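Local coordinates for chlorite Dismutase (Nitrobacter winogradskyi, PDB 3QPI), which is a heme b enzyme that splits chlorite into chloride and molecular oxygen, at residues A106-E109 / H113-A116; L119-A124 / A152-D157; L33-S38 / L142-Y147. One frame throughout, in Å; residues are numbered along the deposited sequence.

Contact 1: residues A106-E109 / H113-A116; sequences AIFE and HHIA. With HEM (protoporphyrin IX containing Fe), chain C.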
loop_
_atom_site.group_PDB
_atom_site.type_symbol
_atom_site.label_atom_id
_atom_site.label_comp_id
_atom_site.label_asym_id
_atom_site.label_seq_id
_atom_site.Cartn_x
_atom_site.Cartn_y
_atom_site.Cartn_z
ATOM N N ALA A 106 -13.516 11.070 8.857
ATOM C CA ALA A 106 -12.962 12.088 9.747
ATOM C C ALA A 106 -11.563 11.713 10.276
ATOM O O ALA A 106 -10.642 12.526 10.269
ATOM C CB ALA A 106 -13.944 12.355 10.926
ATOM N N ILE A 107 -11.420 10.486 10.759
ATOM C CA ILE A 107 -10.120 9.969 11.155
ATOM C C ILE A 107 -9.133 9.949 9.985
ATOM O O ILE A 107 -8.018 10.452 10.111
ATOM C CB ILE A 107 -10.256 8.549 11.733
ATOM C CG1 ILE A 107 -11.092 8.608 13.024
ATOM C CG2 ILE A 107 -8.872 7.917 11.963
ATOM C CD1 ILE A 107 -11.387 7.251 13.640
ATOM N N PHE A 108 -9.556 9.379 8.855
ATOM C CA PHE A 108 -8.697 9.211 7.685
ATOM C C PHE A 108 -8.164 10.551 7.208
ATOM O O PHE A 108 -6.966 10.709 7.023
ATOM C CB PHE A 108 -9.486 8.509 6.564
ATOM C CG PHE A 108 -8.799 8.504 5.204
ATOM C CD1 PHE A 108 -7.902 7.497 4.862
ATOM C CD2 PHE A 108 -9.098 9.474 4.254
ATOM C CE1 PHE A 108 -7.304 7.467 3.600
ATOM C CE2 PHE A 108 -8.493 9.449 2.988
ATOM C CZ PHE A 108 -7.597 8.453 2.673
ATOM N N GLU A 109 -9.042 11.525 7.005
ATOM C CA GLU A 109 -8.582 12.802 6.492
ATOM C C GLU A 109 -8.527 13.931 7.554
ATOM O O GLU A 109 -7.478 14.546 7.755
ATOM C CB GLU A 109 -9.431 13.217 5.291
ATOM C CG GLU A 109 -8.874 14.428 4.543
ATOM C CD GLU A 109 -7.426 14.242 4.086
ATOM O OE1 GLU A 109 -6.768 15.251 3.757
ATOM O OE2 GLU A 109 -6.933 13.093 4.052
ATOM N N HIS A 113 -5.146 13.475 8.059
ATOM C CA HIS A 113 -4.729 14.160 6.832
ATOM C C HIS A 113 -3.986 13.244 5.853
ATOM O O HIS A 113 -2.993 13.648 5.226
ATOM C CB HIS A 113 -3.839 15.342 7.172
ATOM C CG HIS A 113 -4.450 16.284 8.156
ATOM N ND1 HIS A 113 -5.535 17.076 7.847
ATOM C CD2 HIS A 113 -4.140 16.552 9.447
ATOM C CE1 HIS A 113 -5.864 17.798 8.905
ATOM N NE2 HIS A 113 -5.036 17.497 9.889
ATOM N N HIS A 114 -4.480 12.018 5.721
ATOM C CA HIS A 114 -3.857 11.013 4.867
ATOM C C HIS A 114 -3.583 11.576 3.489
ATOM O O HIS A 114 -2.513 11.371 2.927
ATOM C CB HIS A 114 -4.777 9.797 4.736
ATOM C CG HIS A 114 -4.126 8.613 4.107
ATOM N ND1 HIS A 114 -4.051 7.387 4.735
ATOM C CD2 HIS A 114 -3.538 8.453 2.897
ATOM C CE1 HIS A 114 -3.434 6.527 3.945
ATOM N NE2 HIS A 114 -3.110 7.151 2.826
ATOM N N ILE A 115 -4.558 12.278 2.934
ATOM C CA ILE A 115 -4.402 12.782 1.592
ATOM C C ILE A 115 -3.567 14.043 1.605
ATOM O O ILE A 115 -2.537 14.103 0.932
ATOM C CB ILE A 115 -5.748 13.056 0.928
ATOM C CG1 ILE A 115 -6.541 11.744 0.822
ATOM C CG2 ILE A 115 -5.545 13.640 -0.472
ATOM C CD1 ILE A 115 -7.922 11.872 0.164
ATOM N N ALA A 116 -3.991 15.027 2.397
ATOM C CA ALA A 116 -3.413 16.360 2.343
ATOM C C ALA A 116 -1.935 16.343 2.699
ATOM O O ALA A 116 -1.136 17.061 2.100
ATOM C CB ALA A 116 -4.169 17.309 3.266
HETATM C CHA HEM C . -6.004 5.080 0.905
HETATM C CHB HEM C . -3.461 8.648 -1.019
HETATM C CHC HEM C . 0.633 6.647 0.680
HETATM C CHD HEM C . -1.955 3.309 2.805
HETATM C C1A HEM C . -5.607 6.191 0.243
HETATM C C2A HEM C . -6.557 7.045 -0.453
HETATM C C3A HEM C . -5.879 8.060 -1.024
HETATM C C4A HEM C . -4.476 7.850 -0.672
HETATM C CMA HEM C . -6.501 9.239 -1.859
HETATM C CAA HEM C . -8.066 6.756 -0.427
HETATM C CBA HEM C . -8.583 6.008 -1.648
HETATM C CGA HEM C . -10.093 6.002 -1.521
HETATM O O1A HEM C . -10.613 4.896 -1.280
HETATM O O2A HEM C . -10.769 7.074 -1.627
HETATM C C1B HEM C . -2.178 8.349 -0.711
HETATM C C2B HEM C . -1.076 9.095 -1.267
HETATM C C3B HEM C . 0.038 8.520 -0.837
HETATM C C4B HEM C . -0.311 7.414 0.034
HETATM C CMB HEM C . -1.132 10.304 -2.236
HETATM C CAB HEM C . 1.449 9.032 -1.206
HETATM C CBB HEM C . 2.351 8.173 -1.687
HETATM C C1C HEM C . 0.321 5.581 1.432
HETATM C C2C HEM C . 1.227 4.675 2.138
HETATM C C3C HEM C . 0.467 3.730 2.691
HETATM C C4C HEM C . -0.913 4.052 2.381
HETATM C CMC HEM C . 2.770 4.784 2.132
HETATM C CAC HEM C . 0.850 2.528 3.571
HETATM C CBC HEM C . 1.968 2.580 4.308
HETATM C C1D HEM C . -3.246 3.425 2.475
HETATM C C2D HEM C . -4.270 2.527 2.952
HETATM C C3D HEM C . -5.535 3.103 2.332
HETATM C C4D HEM C . -5.129 4.275 1.593
HETATM C CMD HEM C . -4.176 1.257 3.860
HETATM C CAD HEM C . -6.969 2.577 2.483
HETATM C CBD HEM C . -7.588 3.365 3.648
HETATM C CGD HEM C . -8.944 2.782 3.977
HETATM O O1D HEM C . -9.776 2.672 3.048
HETATM O O2D HEM C . -9.194 2.429 5.163
HETATM N NA HEM C . -4.299 6.686 0.089
HETATM N NB HEM C . -1.699 7.313 0.091
HETATM N NC HEM C . -0.974 5.179 1.608
HETATM N ND HEM C . -3.782 4.458 1.687
HETATM FE FE HEM C . -2.676 5.890 1.089
HETATM O O HOH W 1 -6.939 17.335 5.452
#
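Phe108 and His114 stack where helix 101-111 gives way to the loop after it, and they form part of the heme b site. His114 is the axial ligand, with NE2 2.2 Å from the heme FE. The two rings make an offset stack, with centroids 4.6 Å apart and planes at 19°. CE1 of Phe108 lies over a face of the imidazole, and CB of His114 lies over a face of the phenyl ring. ND1 of His114 is held by a hydrogen bond to Glu167. This bond, the stack and the iron together fix the turn of the imidazole. Ile115 adds apolar contact, with CG1 3.7 Å from Phe108 CE2 and CD1 against the heme methyl CMA.

Hydrogen bonds tie the loop to the helix. His114 N donates to Phe108 O, and His113 N donates to Glu109 O. The Glu109 chain bends at chi2 (55°) and brings its carboxylate to two successive amides. Glu109 OE2 accepts from Ile115 N at 2.7 Å and Glu109 OE1 from Ala116 N at 3.1 Å, each through its syn lone pair. One water donates to Glu109 OE1 at 2.7 Å and lies in the imidazole plane of His113, 2.8 Å from ND1.

Contact 2: residues L119-A124 / A152-D157; sequences LKYLPA and ATMFED. With HEM (protoporphyrin IX containing Fe), chain C.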
loop_
_atom_site.group_PDB
_atom_site.type_symbol
_atom_site.label_atom_id
_atom_site.label_comp_id
_atom_site.label_asym_id
_atom_site.label_seq_id
_atom_site.Cartn_x
_atom_site.Cartn_y
_atom_site.Cartn_z
ATOM N N LEU A 119 0.300 14.572 -0.323
ATOM C CA LEU A 119 0.411 15.209 -1.633
ATOM C C LEU A 119 1.837 15.666 -1.973
ATOM O O LEU A 119 2.236 15.641 -3.127
ATOM C CB LEU A 119 -0.557 16.395 -1.744
ATOM C CG LEU A 119 -2.026 16.030 -1.968
ATOM C CD1 LEU A 119 -2.901 17.277 -1.978
ATOM C CD2 LEU A 119 -2.221 15.246 -3.262
ATOM N N LYS A 120 2.613 16.075 -0.984
ATOM C CA LYS A 120 3.949 16.588 -1.289
ATOM C C LYS A 120 4.863 15.499 -1.842
ATOM O O LYS A 120 5.843 15.802 -2.504
ATOM C CB LYS A 120 4.592 17.256 -0.070
ATOM C CG LYS A 120 4.764 16.362 1.142
ATOM C CD LYS A 120 5.229 17.161 2.364
ATOM C CE LYS A 120 6.674 17.632 2.206
ATOM N NZ LYS A 120 7.101 18.673 3.215
ATOM N N TYR A 121 4.540 14.239 -1.576
ATOM C CA TYR A 121 5.398 13.133 -1.991
ATOM C C TYR A 121 5.153 12.687 -3.420
ATOM O O TYR A 121 5.794 11.738 -3.897
ATOM C CB TYR A 121 5.231 11.937 -1.057
ATOM C CG TYR A 121 5.742 12.194 0.337
ATOM C CD1 TYR A 121 7.084 12.019 0.648
ATOM C CD2 TYR A 121 4.887 12.620 1.344
ATOM C CE1 TYR A 121 7.558 12.253 1.932
ATOM C CE2 TYR A 121 5.356 12.858 2.625
ATOM C CZ TYR A 121 6.690 12.664 2.908
ATOM O OH TYR A 121 7.156 12.893 4.172
ATOM N N LEU A 122 4.220 13.342 -4.101
ATOM C CA LEU A 122 4.006 13.077 -5.522
ATOM C C LEU A 122 4.631 14.227 -6.277
ATOM O O LEU A 122 4.616 15.356 -5.788
ATOM C CB LEU A 122 2.505 12.977 -5.875
ATOM C CG LEU A 122 1.545 12.389 -4.827
ATOM C CD1 LEU A 122 0.126 12.305 -5.384
ATOM C CD2 LEU A 122 2.003 11.016 -4.330
ATOM N N PRO A 123 5.146 13.965 -7.486
ATOM C CA PRO A 123 5.032 12.687 -8.192
ATOM C C PRO A 123 6.097 11.644 -7.828
ATOM O O PRO A 123 6.045 10.533 -8.336
ATOM C CB PRO A 123 5.190 13.097 -9.653
ATOM C CG PRO A 123 6.117 14.282 -9.598
ATOM C CD PRO A 123 5.847 14.987 -8.294
ATOM N N ALA A 124 7.052 11.976 -6.975
ATOM C CA ALA A 124 8.103 11.008 -6.653
ATOM C C ALA A 124 7.551 9.580 -6.423
ATOM O O ALA A 124 8.025 8.618 -7.032
ATOM C CB ALA A 124 8.912 11.477 -5.437
ATOM N N ALA A 152 13.936 6.706 -2.124
ATOM C CA ALA A 152 13.642 5.700 -1.109
ATOM C C ALA A 152 13.619 6.303 0.310
ATOM O O ALA A 152 12.814 5.886 1.145
ATOM C CB ALA A 152 14.629 4.552 -1.189
ATOM N N THR A 153 14.476 7.276 0.597
ATOM C CA THR A 153 14.481 7.818 1.958
ATOM C C THR A 153 13.237 8.664 2.183
ATOM O O THR A 153 12.660 8.629 3.275
ATOM C CB THR A 153 15.775 8.610 2.346
ATOM O OG1 THR A 153 15.869 9.829 1.604
ATOM C CG2 THR A 153 17.008 7.765 2.120
ATOM N N MET A 154 12.834 9.417 1.161
ATOM C CA MET A 154 11.548 10.105 1.186
ATOM C C MET A 154 10.420 9.101 1.403
ATOM O O MET A 154 9.501 9.358 2.168
ATOM C CB MET A 154 11.273 10.808 -0.133
ATOM C CG MET A 154 12.119 12.010 -0.413
ATOM S SD MET A 154 11.750 12.621 -2.073
ATOM C CE MET A 154 9.954 12.492 -2.083
ATOM N N PHE A 155 10.474 7.965 0.711
ATOM C CA PHE A 155 9.431 6.963 0.901
ATOM C C PHE A 155 9.399 6.447 2.346
ATOM O O PHE A 155 8.328 6.390 2.953
ATOM C CB PHE A 155 9.525 5.785 -0.094
ATOM C CG PHE A 155 8.438 4.757 0.114
ATOM C CD1 PHE A 155 7.127 5.032 -0.269
ATOM C CD2 PHE A 155 8.712 3.549 0.750
ATOM C CE1 PHE A 155 6.123 4.120 -0.044
ATOM C CE2 PHE A 155 7.727 2.643 0.972
ATOM C CZ PHE A 155 6.415 2.917 0.576
ATOM N N GLU A 156 10.538 6.087 2.924
ATOM C CA GLU A 156 10.474 5.566 4.282
ATOM C C GLU A 156 10.013 6.659 5.253
ATOM O O GLU A 156 9.429 6.364 6.291
ATOM C CB GLU A 156 11.806 4.976 4.733
ATOM C CG GLU A 156 12.331 3.879 3.835
ATOM C CD GLU A 156 11.354 2.735 3.668
ATOM O OE1 GLU A 156 10.397 2.636 4.467
ATOM O OE2 GLU A 156 11.533 1.930 2.722
ATOM N N ASP A 157 10.260 7.913 4.889
ATOM C CA ASP A 157 9.843 9.065 5.691
ATOM C C ASP A 157 8.319 9.236 5.662
ATOM O O ASP A 157 7.666 9.386 6.699
ATOM C CB ASP A 157 10.513 10.335 5.155
ATOM C CG ASP A 157 10.159 11.560 5.959
ATOM O OD1 ASP A 157 10.406 11.561 7.191
ATOM O OD2 ASP A 157 9.622 12.524 5.368
HETATM C CHA HEM C . -6.004 5.080 0.905
HETATM C CHB HEM C . -3.461 8.648 -1.019
HETATM C CHC HEM C . 0.633 6.647 0.680
HETATM C CHD HEM C . -1.955 3.309 2.805
HETATM C C1A HEM C . -5.607 6.191 0.243
HETATM C C2A HEM C . -6.557 7.045 -0.453
HETATM C C3A HEM C . -5.879 8.060 -1.024
HETATM C C4A HEM C . -4.476 7.850 -0.672
HETATM C CMA HEM C . -6.501 9.239 -1.859
HETATM C CAA HEM C . -8.066 6.756 -0.427
HETATM C CBA HEM C . -8.583 6.008 -1.648
HETATM C CGA HEM C . -10.093 6.002 -1.521
HETATM O O1A HEM C . -10.613 4.896 -1.280
HETATM O O2A HEM C . -10.769 7.074 -1.627
HETATM C C1B HEM C . -2.178 8.349 -0.711
HETATM C C2B HEM C . -1.076 9.095 -1.267
HETATM C C3B HEM C . 0.038 8.520 -0.837
HETATM C C4B HEM C . -0.311 7.414 0.034
HETATM C CMB HEM C . -1.132 10.304 -2.236
HETATM C CAB HEM C . 1.449 9.032 -1.206
HETATM C CBB HEM C . 2.351 8.173 -1.687
HETATM C C1C HEM C . 0.321 5.581 1.432
HETATM C C2C HEM C . 1.227 4.675 2.138
HETATM C C3C HEM C . 0.467 3.730 2.691
HETATM C C4C HEM C . -0.913 4.052 2.381
HETATM C CMC HEM C . 2.770 4.784 2.132
HETATM C CAC HEM C . 0.850 2.528 3.571
HETATM C CBC HEM C . 1.968 2.580 4.308
HETATM C C1D HEM C . -3.246 3.425 2.475
HETATM C C2D HEM C . -4.270 2.527 2.952
HETATM C C3D HEM C . -5.535 3.103 2.332
HETATM C C4D HEM C . -5.129 4.275 1.593
HETATM C CMD HEM C . -4.176 1.257 3.860
HETATM C CAD HEM C . -6.969 2.577 2.483
HETATM C CBD HEM C . -7.588 3.365 3.648
HETATM C CGD HEM C . -8.944 2.782 3.977
HETATM O O1D HEM C . -9.776 2.672 3.048
HETATM O O2D HEM C . -9.194 2.429 5.163
HETATM N NA HEM C . -4.299 6.686 0.089
HETATM N NB HEM C . -1.699 7.313 0.091
HETATM N NC HEM C . -0.974 5.179 1.608
HETATM N ND HEM C . -3.782 4.458 1.687
HETATM FE FE HEM C . -2.676 5.890 1.089
#
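Tyr121 has CG anti to the carbonyl carbon, beside the backbone N (chi1 -67°), and in Asp157 it is the backbone N that CG lies anti to (chi1 -178°). With these torsions the two side chains cross at about a right angle. Tyr121 OH donates a hydrogen bond to Asp157 OD2 at 2.8 Å. OD2 sits at the ring edge, near the plane of the phenol. The hydroxyl, in turn, meets OD2 from above the carboxylate plane, 42° out of it.

Met154 packs beside this bond. Its side chain runs past Tyr121 in the opposite direction and bends at chi3. Met154 CE then lies 3.7 Å from Ala124 CB and 4.0 Å from Tyr121 CD1. Met154 O comes within 3.5 Å of Tyr121 CE1. A phenylalanine in place of Tyr121 would probably keep the packing on Met154 but leave Asp157 OD2 without its hydroxyl donor.

Segment 119-124 is a late part of the loop before strand 126-131, and it passes beside the first turns of helix 152-163. On the loop's other flank Leu122 packs on helix 64-73 and puts CD2 3.7 Å from the heme vinyl carbon CAB. Phe155 points away from the loop and packs on strand 84-92 of the sheet.

Contact 3: residues L33-S38 / L142-Y147; sequences LAIAPS and LTWFEY. With HEM (protoporphyrin IX containing Fe), chain C.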
loop_
_atom_site.group_PDB
_atom_site.type_symbol
_atom_site.label_atom_id
_atom_site.label_comp_id
_atom_site.label_asym_id
_atom_site.label_seq_id
_atom_site.Cartn_x
_atom_site.Cartn_y
_atom_site.Cartn_z
ATOM N N LEU A 33 9.162 -11.314 -6.344
ATOM C CA LEU A 33 7.762 -11.017 -6.304
ATOM C C LEU A 33 7.221 -11.057 -7.726
ATOM O O LEU A 33 7.713 -10.335 -8.592
ATOM C CB LEU A 33 7.537 -9.639 -5.686
ATOM C CG LEU A 33 6.098 -9.148 -5.800
ATOM C CD1 LEU A 33 5.155 -10.106 -5.046
ATOM C CD2 LEU A 33 5.938 -7.699 -5.298
ATOM N N ALA A 34 6.226 -11.910 -7.979
ATOM C CA ALA A 34 5.498 -11.843 -9.247
ATOM C C ALA A 34 4.138 -11.199 -9.028
ATOM O O ALA A 34 3.498 -11.421 -7.995
ATOM C CB ALA A 34 5.334 -13.255 -9.888
ATOM N N ILE A 35 3.701 -10.424 -10.020
ATOM C CA ILE A 35 2.418 -9.741 -9.988
ATOM C C ILE A 35 1.657 -10.056 -11.272
ATOM O O ILE A 35 2.206 -9.962 -12.356
ATOM C CB ILE A 35 2.615 -8.225 -9.845
ATOM C CG1 ILE A 35 3.489 -7.935 -8.627
ATOM C CG2 ILE A 35 1.271 -7.511 -9.675
ATOM C CD1 ILE A 35 3.945 -6.510 -8.533
ATOM N N ALA A 36 0.396 -10.452 -11.148
ATOM C CA ALA A 36 -0.345 -10.909 -12.306
ATOM C C ALA A 36 -1.842 -10.858 -12.058
ATOM O O ALA A 36 -2.301 -11.091 -10.943
ATOM C CB ALA A 36 0.073 -12.340 -12.683
ATOM N N PRO A 37 -2.602 -10.550 -13.111
ATOM C CA PRO A 37 -4.062 -10.632 -13.079
ATOM C C PRO A 37 -4.520 -12.077 -12.992
ATOM O O PRO A 37 -3.788 -12.989 -13.352
ATOM C CB PRO A 37 -4.484 -10.014 -14.413
ATOM C CG PRO A 37 -3.322 -10.240 -15.304
ATOM C CD PRO A 37 -2.099 -10.158 -14.438
ATOM N N SER A 38 -5.723 -12.276 -12.482
ATOM C CA SER A 38 -6.264 -13.612 -12.327
ATOM C C SER A 38 -7.765 -13.483 -12.141
ATOM O O SER A 38 -8.246 -12.493 -11.569
ATOM C CB SER A 38 -5.615 -14.314 -11.129
ATOM O OG SER A 38 -6.162 -15.612 -10.955
ATOM N N LEU A 142 -3.780 -4.216 0.063
ATOM C CA LEU A 142 -2.415 -4.371 -0.414
ATOM C C LEU A 142 -2.046 -3.027 -1.018
ATOM O O LEU A 142 -2.703 -2.551 -1.950
ATOM C CB LEU A 142 -2.306 -5.485 -1.452
ATOM C CG LEU A 142 -2.845 -6.861 -1.018
ATOM C CD1 LEU A 142 -2.721 -7.898 -2.143
ATOM C CD2 LEU A 142 -2.109 -7.347 0.209
ATOM N N THR A 143 -1.028 -2.393 -0.442
ATOM C CA THR A 143 -0.594 -1.085 -0.895
ATOM C C THR A 143 0.714 -1.279 -1.660
ATOM O O THR A 143 1.611 -1.988 -1.211
ATOM C CB THR A 143 -0.470 -0.063 0.284
ATOM O OG1 THR A 143 0.495 -0.502 1.254
ATOM C CG2 THR A 143 -1.824 0.108 0.966
ATOM N N TRP A 144 0.775 -0.678 -2.839
ATOM C CA TRP A 144 1.852 -0.896 -3.787
ATOM C C TRP A 144 2.387 0.469 -4.183
ATOM O O TRP A 144 1.601 1.371 -4.531
ATOM C CB TRP A 144 1.315 -1.637 -5.021
ATOM C CG TRP A 144 2.315 -1.743 -6.103
ATOM C CD1 TRP A 144 2.342 -1.037 -7.271
ATOM C CD2 TRP A 144 3.475 -2.584 -6.108
ATOM N NE1 TRP A 144 3.442 -1.393 -8.009
ATOM C CE2 TRP A 144 4.159 -2.339 -7.323
ATOM C CE3 TRP A 144 4.005 -3.516 -5.201
ATOM C CZ2 TRP A 144 5.350 -3.005 -7.668
ATOM C CZ3 TRP A 144 5.196 -4.175 -5.536
ATOM C CH2 TRP A 144 5.851 -3.918 -6.770
ATOM N N PHE A 145 3.712 0.617 -4.104
ATOM C CA PHE A 145 4.387 1.883 -4.369
ATOM C C PHE A 145 5.629 1.655 -5.232
ATOM O O PHE A 145 6.347 0.664 -5.050
ATOM C CB PHE A 145 4.805 2.538 -3.031
ATOM C CG PHE A 145 3.674 2.657 -2.064
ATOM C CD1 PHE A 145 2.798 3.727 -2.146
ATOM C CD2 PHE A 145 3.452 1.672 -1.111
ATOM C CE1 PHE A 145 1.733 3.816 -1.290
ATOM C CE2 PHE A 145 2.385 1.746 -0.257
ATOM C CZ PHE A 145 1.523 2.827 -0.331
ATOM N N GLU A 146 5.889 2.588 -6.141
ATOM C CA GLU A 146 7.059 2.535 -7.003
ATOM C C GLU A 146 7.739 3.881 -6.992
ATOM O O GLU A 146 7.056 4.913 -7.017
ATOM C CB GLU A 146 6.660 2.222 -8.447
ATOM C CG GLU A 146 5.859 0.988 -8.598
ATOM C CD GLU A 146 5.542 0.660 -10.065
ATOM O OE1 GLU A 146 5.852 1.472 -10.983
ATOM O OE2 GLU A 146 4.968 -0.419 -10.283
ATOM N N TYR A 147 9.074 3.870 -6.998
ATOM C CA TYR A 147 9.861 5.109 -6.944
ATOM C C TYR A 147 11.300 4.883 -7.397
ATOM O O TYR A 147 11.794 3.756 -7.401
ATOM C CB TYR A 147 9.863 5.666 -5.525
ATOM C CG TYR A 147 10.058 4.598 -4.478
ATOM C CD1 TYR A 147 8.970 3.899 -3.967
ATOM C CD2 TYR A 147 11.318 4.280 -4.000
ATOM C CE1 TYR A 147 9.131 2.917 -3.014
ATOM C CE2 TYR A 147 11.487 3.291 -3.026
ATOM C CZ TYR A 147 10.384 2.610 -2.538
ATOM O OH TYR A 147 10.519 1.610 -1.578
HETATM C CHA HEM C . -6.004 5.080 0.905
HETATM C CHB HEM C . -3.461 8.648 -1.019
HETATM C CHC HEM C . 0.633 6.647 0.680
HETATM C CHD HEM C . -1.955 3.309 2.805
HETATM C C1A HEM C . -5.607 6.191 0.243
HETATM C C2A HEM C . -6.557 7.045 -0.453
HETATM C C3A HEM C . -5.879 8.060 -1.024
HETATM C C4A HEM C . -4.476 7.850 -0.672
HETATM C CMA HEM C . -6.501 9.239 -1.859
HETATM C CAA HEM C . -8.066 6.756 -0.427
HETATM C CBA HEM C . -8.583 6.008 -1.648
HETATM C CGA HEM C . -10.093 6.002 -1.521
HETATM O O1A HEM C . -10.613 4.896 -1.280
HETATM O O2A HEM C . -10.769 7.074 -1.627
HETATM C C1B HEM C . -2.178 8.349 -0.711
HETATM C C2B HEM C . -1.076 9.095 -1.267
HETATM C C3B HEM C . 0.038 8.520 -0.837
HETATM C C4B HEM C . -0.311 7.414 0.034
HETATM C CMB HEM C . -1.132 10.304 -2.236
HETATM C CAB HEM C . 1.449 9.032 -1.206
HETATM C CBB HEM C . 2.351 8.173 -1.687
HETATM C C1C HEM C . 0.321 5.581 1.432
HETATM C C2C HEM C . 1.227 4.675 2.138
HETATM C C3C HEM C . 0.467 3.730 2.691
HETATM C C4C HEM C . -0.913 4.052 2.381
HETATM C CMC HEM C . 2.770 4.784 2.132
HETATM C CAC HEM C . 0.850 2.528 3.571
HETATM C CBC HEM C . 1.968 2.580 4.308
HETATM C C1D HEM C . -3.246 3.425 2.475
HETATM C C2D HEM C . -4.270 2.527 2.952
HETATM C C3D HEM C . -5.535 3.103 2.332
HETATM C C4D HEM C . -5.129 4.275 1.593
HETATM C CMD HEM C . -4.176 1.257 3.860
HETATM C CAD HEM C . -6.969 2.577 2.483
HETATM C CBD HEM C . -7.588 3.365 3.648
HETATM C CGD HEM C . -8.944 2.782 3.977
HETATM O O1D HEM C . -9.776 2.672 3.048
HETATM O O2D HEM C . -9.194 2.429 5.163
HETATM N NA HEM C . -4.299 6.686 0.089
HETATM N NB HEM C . -1.699 7.313 0.091
HETATM N NC HEM C . -0.974 5.179 1.608
HETATM N ND HEM C . -3.782 4.458 1.687
HETATM FE FE HEM C . -2.676 5.890 1.089
#
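Leu33 and Ile35 of strand 32-37 reach across to the indole of Trp144 on strand 141-147. The tight part of the contact is this small apolar cluster. Ile35 CD1 sits over one face of the six-membered ring in a CH-pi contact, 3.9 Å from the centroid and 21° off the ring normal. The nearest ring atom to Ile35 CD1 is Trp144 CH2, at 3.7 Å. Leu33 CD2 approaches obliquely and lies 3.6 Å from Trp144 CZ3. The aliphatic chains and the indole come from opposite directions, and Ile35 CD1 ends over the ring face, offset to its rim. Trp144 holds CG anti to the backbone N (chi1 173°), which places CZ3 and CH2 of the indole against Leu33 and Ile35.

The indole is held at its other end too. Trp144 NE1 donates to Glu146 OE2 at 2.9 Å, with the acceptor near the ring plane and NE1 on the anti side of the carboxylate. Glu146 OE1 accepts from Gly78 N, so both carboxylate oxygens have a donor. Trp14 meets Trp144 edge-to-face.

Elsewhere the contact is loose. The backbones stay well apart, with CA of Ile35 and CA of Trp144 10.8 Å from each other, and no hydrogen bond crosses. Ile35 is partly exposed, and strand 32-37 runs on to solvent at Ala36 and Pro37.

Thr143 and Phe145 lie on the other side of strand 141-147, at the heme. Phe145 CZ comes within 3.1 Å of HEM C2C, and Thr143 CG2 is 3.7 Å from HEM CHD. Three strands separate 32-37 from 141-147 in the antiparallel sheet. Side chains that meet across such a gap show that the sheet is strongly curved, consistent with the barrel of the dimeric alpha-beta barrel clan, to which chlorite dismutases belong.

Contacts 1 and 2 come in series along the chain, with their centres 17 Å apart. Segments 113-116 and 119-124 belong to the same loop between helix 101-111 and strand 126-131. Contact 3 spans much of the chain. It encloses contact 1 and alternates with contact 2. Its centre lies 24 Å from contact 1, on the opposite side of the chain's centre, and 18 Å from contact 2. Contacts 2 and 3 touch: Phe155 of helix 152-163 packs on Phe145 and Tyr147 of the preceding strand 141-147. All three contacts have residues at the heme. Contact 1 supplies the axial ligand, and strand 141-147 lines the opposite face, so the heme lies between loop and sheet.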